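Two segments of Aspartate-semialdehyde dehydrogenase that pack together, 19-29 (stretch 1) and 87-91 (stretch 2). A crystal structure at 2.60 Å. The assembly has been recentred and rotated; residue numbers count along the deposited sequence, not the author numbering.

Stretch 1 (19-29) TVGQRFIELLA
Stretch 2 87-91: VFSGL

How do the two backbones lie against each other? Residues 19-29 form one helix, with phi/psi near -64/-41 and backbone hydrogen bonds from Arg23 N to Thr19 O (3.2 Å) through Ala29 N to Ile25 O (3.0 Å). Residues 87-89 end a strand (Phe88 at -91/135), and Gly90 (-111/45) and Leu91 (-91/150) leave it. The helix and strand axes approach to 9.5 Å, their directions 143° apart, so the register runs backward: Val20 CA lies 5.3 Å from Gly90 CA, Phe24 CA 7.8 Å from Phe88 CA.

What lets the helix come so close at its first turn? Val20 (chi1 167°, t) points toward Gly90, its CG1 3.6 Å from Gly90 CA. An ideal CB on Gly90 would clash with Val20 CG1, at 2.7 Å, so the glycine makes room for this approach. No direct hydrogen bond crosses the contact, but a water bridges it, accepting from Gly21 N at 3.1 Å and donating to Gly90 O at 2.6 Å.

How does Phe24 meet the strand? Its CB points toward the strand, with chi1 between wells at -91° and chi2 at -58°. Phe88 (chi1 -67°, m; chi2 -74°) points back, placing its CB over one face of the Phe24 ring, 3.8 Å from the centroid and 15° off the normal, a CH-pi contact. The rings are oblique, planes at 31° and centroids 5.1 Å apart, with Phe24 CE1 3.6 Å from Phe88 CD1. Phe24 CE2 lies 4.0 Å from Ser89 O.

Where does the contact finish along the helix? One turn beyond Phe24, Leu28 (chi1 -67°, m; chi2 159°, t) also points toward the strand, and its CD1 packs 3.9 Å from Phe88 CD2. Phe88 thus touches two successive helical turns, and the contact buries 253 Å² in all.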

# COMPACT_ATOMS: atom_id res chain seq x y z
N THR A 19 -12.82 -20.80 1.95
CA THR A 19 -11.66 -20.53 1.11
C THR A 19 -10.64 -21.67 1.19
O THR A 19 -10.10 -22.09 0.19
CB THR A 19 -11.00 -19.16 1.42
OG1 THR A 19 -10.47 -19.17 2.74
CG2 THR A 19 -12.03 -18.03 1.30
N VAL A 20 -10.43 -22.19 2.39
CA VAL A 20 -9.56 -23.35 2.53
C VAL A 20 -10.14 -24.55 1.77
O VAL A 20 -9.40 -25.27 1.12
CB VAL A 20 -9.34 -23.71 4.02
CG1 VAL A 20 -8.71 -25.09 4.17
CG2 VAL A 20 -8.46 -22.66 4.68
N GLY A 21 -11.45 -24.74 1.88
CA GLY A 21 -12.16 -25.80 1.18
C GLY A 21 -11.99 -25.73 -0.33
O GLY A 21 -11.75 -26.73 -0.99
N GLN A 22 -12.06 -24.51 -0.84
CA GLN A 22 -11.86 -24.26 -2.25
C GLN A 22 -10.47 -24.68 -2.72
O GLN A 22 -10.31 -25.26 -3.81
CB GLN A 22 -12.07 -22.77 -2.55
CG GLN A 22 -13.51 -22.30 -2.38
CD GLN A 22 -13.69 -20.85 -2.75
OE1 GLN A 22 -12.93 -20.30 -3.55
NE2 GLN A 22 -14.70 -20.21 -2.16
N ARG A 23 -9.48 -24.39 -1.90
CA ARG A 23 -8.12 -24.74 -2.25
C ARG A 23 -7.96 -26.26 -2.20
O ARG A 23 -7.35 -26.85 -3.11
CB ARG A 23 -7.12 -24.04 -1.33
CG ARG A 23 -5.69 -24.21 -1.82
CD ARG A 23 -5.33 -23.27 -2.96
NE ARG A 23 -3.91 -23.44 -3.28
CZ ARG A 23 -3.42 -23.81 -4.47
NH1 ARG A 23 -4.23 -24.03 -5.52
NH2 ARG A 23 -2.12 -23.95 -4.64
N PHE A 24 -8.51 -26.90 -1.18
CA PHE A 24 -8.51 -28.36 -1.12
C PHE A 24 -9.07 -28.93 -2.43
O PHE A 24 -8.50 -29.84 -3.02
CB PHE A 24 -9.36 -28.89 0.03
CG PHE A 24 -8.63 -29.08 1.34
CD1 PHE A 24 -7.52 -29.91 1.42
CD2 PHE A 24 -9.07 -28.47 2.50
CE1 PHE A 24 -6.87 -30.13 2.62
CE2 PHE A 24 -8.42 -28.66 3.69
CZ PHE A 24 -7.33 -29.51 3.76
N ILE A 25 -10.18 -28.36 -2.87
CA ILE A 25 -10.83 -28.83 -4.06
C ILE A 25 -9.97 -28.63 -5.31
O ILE A 25 -9.81 -29.54 -6.12
CB ILE A 25 -12.23 -28.20 -4.18
CG1 ILE A 25 -13.15 -28.94 -3.23
CG2 ILE A 25 -12.76 -28.25 -5.61
CD1 ILE A 25 -14.42 -28.17 -2.89
N GLU A 26 -9.41 -27.45 -5.46
CA GLU A 26 -8.50 -27.20 -6.56
C GLU A 26 -7.36 -28.23 -6.61
O GLU A 26 -7.06 -28.77 -7.64
CB GLU A 26 -7.92 -25.81 -6.41
CG GLU A 26 -6.90 -25.45 -7.47
CD GLU A 26 -6.84 -23.96 -7.68
OE1 GLU A 26 -6.33 -23.22 -6.81
OE2 GLU A 26 -7.29 -23.53 -8.75
N LEU A 27 -6.74 -28.48 -5.46
CA LEU A 27 -5.58 -29.33 -5.42
C LEU A 27 -5.94 -30.78 -5.59
O LEU A 27 -5.18 -31.53 -6.19
CB LEU A 27 -4.78 -29.16 -4.12
CG LEU A 27 -4.10 -27.80 -3.97
CD1 LEU A 27 -3.51 -27.64 -2.58
CD2 LEU A 27 -3.03 -27.57 -5.03
N LEU A 28 -7.06 -31.19 -5.04
CA LEU A 28 -7.41 -32.59 -5.09
C LEU A 28 -7.95 -32.98 -6.47
O LEU A 28 -7.79 -34.12 -6.91
CB LEU A 28 -8.41 -32.95 -4.00
CG LEU A 28 -7.84 -32.84 -2.59
CD1 LEU A 28 -8.93 -32.70 -1.53
CD2 LEU A 28 -6.95 -34.02 -2.25
N ALA A 29 -8.55 -32.03 -7.18
CA ALA A 29 -8.96 -32.30 -8.56
C ALA A 29 -7.75 -32.62 -9.43
O ALA A 29 -7.81 -33.51 -10.27
CB ALA A 29 -9.70 -31.11 -9.13
N VAL A 87 -10.82 -37.77 5.13
CA VAL A 87 -11.64 -36.57 5.08
C VAL A 87 -10.80 -35.38 5.51
O VAL A 87 -10.27 -35.35 6.64
CB VAL A 87 -12.87 -36.71 5.98
CG1 VAL A 87 -13.74 -35.47 5.89
CG2 VAL A 87 -13.69 -37.92 5.55
N PHE A 88 -10.69 -34.41 4.62
CA PHE A 88 -9.97 -33.18 4.87
C PHE A 88 -10.90 -32.13 5.44
O PHE A 88 -11.98 -31.92 4.89
CB PHE A 88 -9.37 -32.67 3.56
CG PHE A 88 -8.31 -33.55 3.02
CD1 PHE A 88 -7.07 -33.58 3.62
CD2 PHE A 88 -8.54 -34.38 1.96
CE1 PHE A 88 -6.07 -34.37 3.13
CE2 PHE A 88 -7.54 -35.19 1.47
CZ PHE A 88 -6.31 -35.20 2.07
N SER A 89 -10.46 -31.43 6.49
CA SER A 89 -11.29 -30.40 7.12
C SER A 89 -10.72 -28.99 6.99
O SER A 89 -9.63 -28.71 7.45
CB SER A 89 -11.48 -30.73 8.56
OG SER A 89 -12.35 -29.81 9.17
N GLY A 90 -11.46 -28.11 6.32
CA GLY A 90 -11.15 -26.70 6.33
C GLY A 90 -12.21 -25.94 7.10
O GLY A 90 -12.70 -24.91 6.64
N LEU A 91 -12.58 -26.47 8.26
CA LEU A 91 -13.61 -25.85 9.09
C LEU A 91 -12.99 -24.88 10.09
O LEU A 91 -11.84 -25.06 10.53
CB LEU A 91 -14.39 -26.90 9.88
CG LEU A 91 -15.23 -27.88 9.05
CD1 LEU A 91 -15.72 -29.02 9.93
CD2 LEU A 91 -16.42 -27.22 8.36
O HOH W 1 -13.22 -23.93 4.32